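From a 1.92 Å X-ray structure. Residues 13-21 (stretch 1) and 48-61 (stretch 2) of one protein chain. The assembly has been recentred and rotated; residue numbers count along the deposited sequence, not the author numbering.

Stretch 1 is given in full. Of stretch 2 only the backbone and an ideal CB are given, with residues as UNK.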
# COMPACT_ATOMS: atom_id res chain seq x y z
N ALA A 13 -15.48 -1.95 -3.39
CA ALA A 13 -15.55 -0.51 -3.01
C ALA A 13 -14.22 0.18 -3.30
O ALA A 13 -14.15 1.09 -4.12
CB ALA A 13 -15.91 -0.38 -1.53
N PHE A 14 -13.16 -0.25 -2.62
CA PHE A 14 -11.84 0.33 -2.82
C PHE A 14 -10.73 -0.68 -2.54
O PHE A 14 -10.94 -1.64 -1.80
CB PHE A 14 -11.64 1.56 -1.93
CG PHE A 14 -11.80 1.28 -0.47
CD1 PHE A 14 -13.06 1.32 0.13
CD2 PHE A 14 -10.69 0.98 0.31
CE1 PHE A 14 -13.20 1.06 1.50
CE2 PHE A 14 -10.83 0.71 1.67
CZ PHE A 14 -12.08 0.75 2.27
N THR A 15 -9.57 -0.46 -3.14
CA THR A 15 -8.42 -1.35 -2.98
C THR A 15 -7.35 -0.67 -2.14
O THR A 15 -7.12 0.53 -2.27
CB THR A 15 -7.83 -1.72 -4.35
OG1 THR A 15 -8.83 -2.40 -5.12
CG2 THR A 15 -6.62 -2.62 -4.20
N ILE A 16 -6.71 -1.43 -1.27
CA ILE A 16 -5.67 -0.87 -0.41
C ILE A 16 -4.31 -1.41 -0.85
O ILE A 16 -4.13 -2.61 -1.04
CB ILE A 16 -5.94 -1.23 1.07
CG1 ILE A 16 -7.30 -0.66 1.48
CG2 ILE A 16 -4.82 -0.67 1.95
CD1 ILE A 16 -7.72 -1.00 2.91
N LEU A 17 -3.35 -0.50 -1.04
CA LEU A 17 -2.01 -0.88 -1.48
C LEU A 17 -0.99 -0.54 -0.41
O LEU A 17 -1.01 0.56 0.14
CB LEU A 17 -1.64 -0.15 -2.78
CG LEU A 17 -2.58 -0.29 -3.98
CD1 LEU A 17 -1.92 0.32 -5.20
CD2 LEU A 17 -2.91 -1.76 -4.24
N ASP A 18 -0.11 -1.49 -0.11
CA ASP A 18 0.94 -1.32 0.88
C ASP A 18 2.20 -1.14 0.02
O ASP A 18 2.61 -2.07 -0.66
CB ASP A 18 1.07 -2.59 1.75
CG ASP A 18 2.04 -2.43 2.91
OD1 ASP A 18 3.01 -1.64 2.78
OD2 ASP A 18 1.85 -3.10 3.95
N VAL A 19 2.78 0.05 0.05
CA VAL A 19 3.96 0.35 -0.76
C VAL A 19 5.29 0.20 -0.03
O VAL A 19 6.35 0.54 -0.55
CB VAL A 19 3.89 1.78 -1.36
CG1 VAL A 19 2.72 1.87 -2.30
CG2 VAL A 19 3.77 2.83 -0.25
N ARG A 20 5.24 -0.33 1.19
CA ARG A 20 6.46 -0.56 1.95
C ARG A 20 7.20 -1.77 1.40
O ARG A 20 6.69 -2.49 0.55
CB ARG A 20 6.13 -0.80 3.43
CG ARG A 20 5.39 0.36 4.09
CD ARG A 20 4.91 -0.03 5.48
NE ARG A 20 4.06 -1.21 5.44
CZ ARG A 20 3.75 -1.96 6.50
NH1 ARG A 20 4.23 -1.63 7.70
NH2 ARG A 20 3.02 -3.05 6.37
N ASP A 21 8.41 -1.98 1.90
CA ASP A 21 9.23 -3.11 1.50
C ASP A 21 8.43 -4.39 1.76
O ASP A 21 7.76 -4.49 2.79
CB ASP A 21 10.51 -3.12 2.33
CG ASP A 21 11.68 -3.72 1.60
OD1 ASP A 21 12.09 -3.17 0.56
OD2 ASP A 21 12.21 -4.75 2.08
N UNK A 48 -2.46 -4.65 -13.02
CA UNK A 48 -3.42 -5.33 -12.16
C UNK A 48 -4.69 -4.56 -11.85
O UNK A 48 -5.71 -5.15 -11.51
CB UNK A 48 -2.74 -5.69 -10.84
N UNK A 49 -4.63 -3.23 -11.95
CA UNK A 49 -5.79 -2.42 -11.60
C UNK A 49 -6.23 -1.44 -12.68
O UNK A 49 -5.40 -0.90 -13.40
CB UNK A 49 -5.49 -1.64 -10.32
N UNK A 50 -7.54 -1.23 -12.79
CA UNK A 50 -8.07 -0.28 -13.76
C UNK A 50 -7.89 1.11 -13.16
O UNK A 50 -8.00 1.30 -11.95
CB UNK A 50 -9.54 -0.57 -14.09
N UNK A 51 -7.63 2.08 -14.03
CA UNK A 51 -7.39 3.45 -13.59
C UNK A 51 -8.58 4.18 -12.98
O UNK A 51 -8.41 5.25 -12.38
CB UNK A 51 -6.88 4.27 -14.78
N UNK A 52 -9.77 3.62 -13.11
CA UNK A 52 -10.96 4.25 -12.54
C UNK A 52 -11.23 3.75 -11.12
O UNK A 52 -12.09 4.28 -10.42
CB UNK A 52 -12.18 3.98 -13.43
N UNK A 53 -10.48 2.74 -10.70
CA UNK A 53 -10.63 2.15 -9.37
C UNK A 53 -10.16 3.03 -8.22
O UNK A 53 -9.09 3.62 -8.27
CB UNK A 53 -9.86 0.83 -9.32
N UNK A 54 -10.98 3.09 -7.16
CA UNK A 54 -10.64 3.85 -5.96
C UNK A 54 -9.50 3.12 -5.29
O UNK A 54 -9.65 1.97 -4.88
CB UNK A 54 -11.84 4.01 -5.02
N UNK A 55 -8.36 3.79 -5.15
CA UNK A 55 -7.19 3.18 -4.54
C UNK A 55 -6.74 3.95 -3.31
O UNK A 55 -6.70 5.18 -3.30
CB UNK A 55 -6.05 3.10 -5.55
N UNK A 56 -6.41 3.21 -2.26
CA UNK A 56 -5.96 3.81 -1.03
C UNK A 56 -4.58 3.24 -0.75
O UNK A 56 -4.39 2.02 -0.73
CB UNK A 56 -6.93 3.55 0.12
N UNK A 57 -3.62 4.13 -0.57
CA UNK A 57 -2.25 3.70 -0.35
C UNK A 57 -1.66 4.15 0.98
O UNK A 57 -2.03 5.19 1.52
CB UNK A 57 -1.37 4.22 -1.49
N UNK A 58 -0.75 3.33 1.48
CA UNK A 58 -0.04 3.64 2.70
C UNK A 58 1.36 3.08 2.56
O UNK A 58 1.57 2.03 1.94
CB UNK A 58 -0.75 3.08 3.93
N UNK A 59 2.33 3.81 3.08
CA UNK A 59 3.71 3.37 3.04
C UNK A 59 4.25 3.60 4.43
O UNK A 59 3.49 3.74 5.37
CB UNK A 59 4.53 4.10 1.98
N UNK A 60 5.57 3.65 4.56
CA UNK A 60 6.21 3.86 5.85
C UNK A 60 6.54 5.34 6.04
O UNK A 60 7.67 5.77 5.83
CB UNK A 60 7.48 3.01 5.97
N UNK A 61 5.53 6.11 6.44
CA UNK A 61 5.71 7.53 6.65
C UNK A 61 4.98 8.36 5.61
O UNK A 61 4.65 7.86 4.53
CB UNK A 61 7.20 7.88 6.64

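Positions 55 to 58 pair in parallel with T15 to D18, so their side chains alternate between the T15/L17 face and the I16/D18 face.

Position 48 lies beyond reach of stretch 1, so these atoms set no preference; it is S48. At 49 the CB points toward stretch 1 but has nothing of it within 5.5 Å, which leaves room for a long apolar chain reaching toward T15 and L17. L49 does this, with CD1 4.1 Å from L17 CD2.

Positions 50 to 52 are out of reach and form most of a type I turn, where polar residues are common: E50, K51 and S52. At 53 the CB points sideways, 5.4 Å from T15 OG1. A long chain able to donate would suit. R53 extends t, t and gives a weak hydrogen bond from NH1 to T15 OG1 (3.2 Å).

The CB of 54 points toward stretch 1, 3.9 Å from F14 CB; a small or medium side chain fits. The O of 54 also accepts a hydrogen bond from T15 N at 3.0 Å, whatever the side chain. The residue is D54, whose CB lies 3.9 Å from F14 CB and whose OD2 accepts a weak hydrogen bond from Y56 OH (3.4 Å).

On the T15/L17 face, the CB of 55 looks toward L17 CD1, an invitation to a leucine, valine or isoleucine. I55 places CG2 3.6 Å from L17 CD1.

Position 56 sits across from I16, its CB 4.4 Å from I16 CG1 and 4.6 Å from F14 CD2. An aromatic or a broad aliphatic could cover both. Y56 brings CE2 to 3.4 Å from F14 CB, its ring oblique to that of F14.

At 57 the CB returns to the L17 face, 4.8 Å from V19 CG1, and a beta-branched residue is apt. V57 sets CG1 4.1 Å from L17 CB.

Position 58 faces the I16/D18 side, where the D18 carboxylate is already engaged by R20. A long side chain ending in a donor would fit, and an aromatic could also cover I16. Y58, at chi1 p, lays its ring face over D18 CA, meets I16 CG2 through CE2 at 3.7 Å, and gives a weak hydrogen bond from OH to D18 OD2 (2.7 Å).

At 59 an ideal CB would fall 2.7 Å from V19 CG2, a clash; G59 avoids it. At 60 the CB is 3.9 Å from R20 CG, and small residues suit: A60. Position 61 has a phi of 111°, which calls for glycine: G61.

Stretch 2 48-61: SLEKSRDIYVYGAG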
# COMPACT_ATOMS: atom_id res chain seq x y z
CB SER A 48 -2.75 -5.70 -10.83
OG SER A 48 -1.53 -6.37 -11.04
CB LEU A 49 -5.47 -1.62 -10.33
CG LEU A 49 -4.86 -2.38 -9.15
CD1 LEU A 49 -4.34 -1.40 -8.11
CD2 LEU A 49 -5.90 -3.31 -8.55
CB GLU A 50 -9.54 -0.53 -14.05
CG GLU A 50 -10.37 -1.01 -12.87
CD GLU A 50 -10.28 -2.51 -12.70
OE1 GLU A 50 -10.65 -3.23 -13.65
OE2 GLU A 50 -9.85 -2.96 -11.62
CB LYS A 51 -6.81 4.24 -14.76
CG LYS A 51 -5.47 3.68 -15.24
CD LYS A 51 -5.06 4.26 -16.58
CE LYS A 51 -3.84 3.56 -17.13
NZ LYS A 51 -2.66 3.75 -16.26
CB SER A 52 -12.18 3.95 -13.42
OG SER A 52 -12.32 2.55 -13.59
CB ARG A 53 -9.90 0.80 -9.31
CG ARG A 53 -9.73 0.24 -7.90
CD ARG A 53 -9.24 -1.20 -7.90
NE ARG A 53 -10.19 -2.08 -8.59
CZ ARG A 53 -10.13 -3.41 -8.56
NH1 ARG A 53 -9.17 -4.02 -7.88
NH2 ARG A 53 -11.03 -4.12 -9.21
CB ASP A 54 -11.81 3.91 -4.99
CG ASP A 54 -12.70 5.10 -5.22
OD1 ASP A 54 -13.38 5.14 -6.26
OD2 ASP A 54 -12.71 5.99 -4.35
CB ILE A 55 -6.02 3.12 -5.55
CG1 ILE A 55 -6.45 2.28 -6.76
CG2 ILE A 55 -4.79 2.51 -4.91
CD1 ILE A 55 -5.49 2.32 -7.92
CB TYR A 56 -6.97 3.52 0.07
CG TYR A 56 -8.26 4.28 -0.18
CD1 TYR A 56 -8.54 5.46 0.50
CD2 TYR A 56 -9.14 3.88 -1.19
CE1 TYR A 56 -9.66 6.23 0.18
CE2 TYR A 56 -10.26 4.64 -1.52
CZ TYR A 56 -10.51 5.82 -0.83
OH TYR A 56 -11.60 6.59 -1.19
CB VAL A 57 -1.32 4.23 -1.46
CG1 VAL A 57 -1.91 3.94 -2.82
CG2 VAL A 57 -1.12 5.71 -1.30
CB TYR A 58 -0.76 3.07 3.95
CG TYR A 58 -0.70 1.57 4.14
CD1 TYR A 58 0.26 0.99 4.97
CD2 TYR A 58 -1.63 0.73 3.53
CE1 TYR A 58 0.28 -0.39 5.21
CE2 TYR A 58 -1.62 -0.65 3.76
CZ TYR A 58 -0.66 -1.20 4.59
OH TYR A 58 -0.65 -2.56 4.79
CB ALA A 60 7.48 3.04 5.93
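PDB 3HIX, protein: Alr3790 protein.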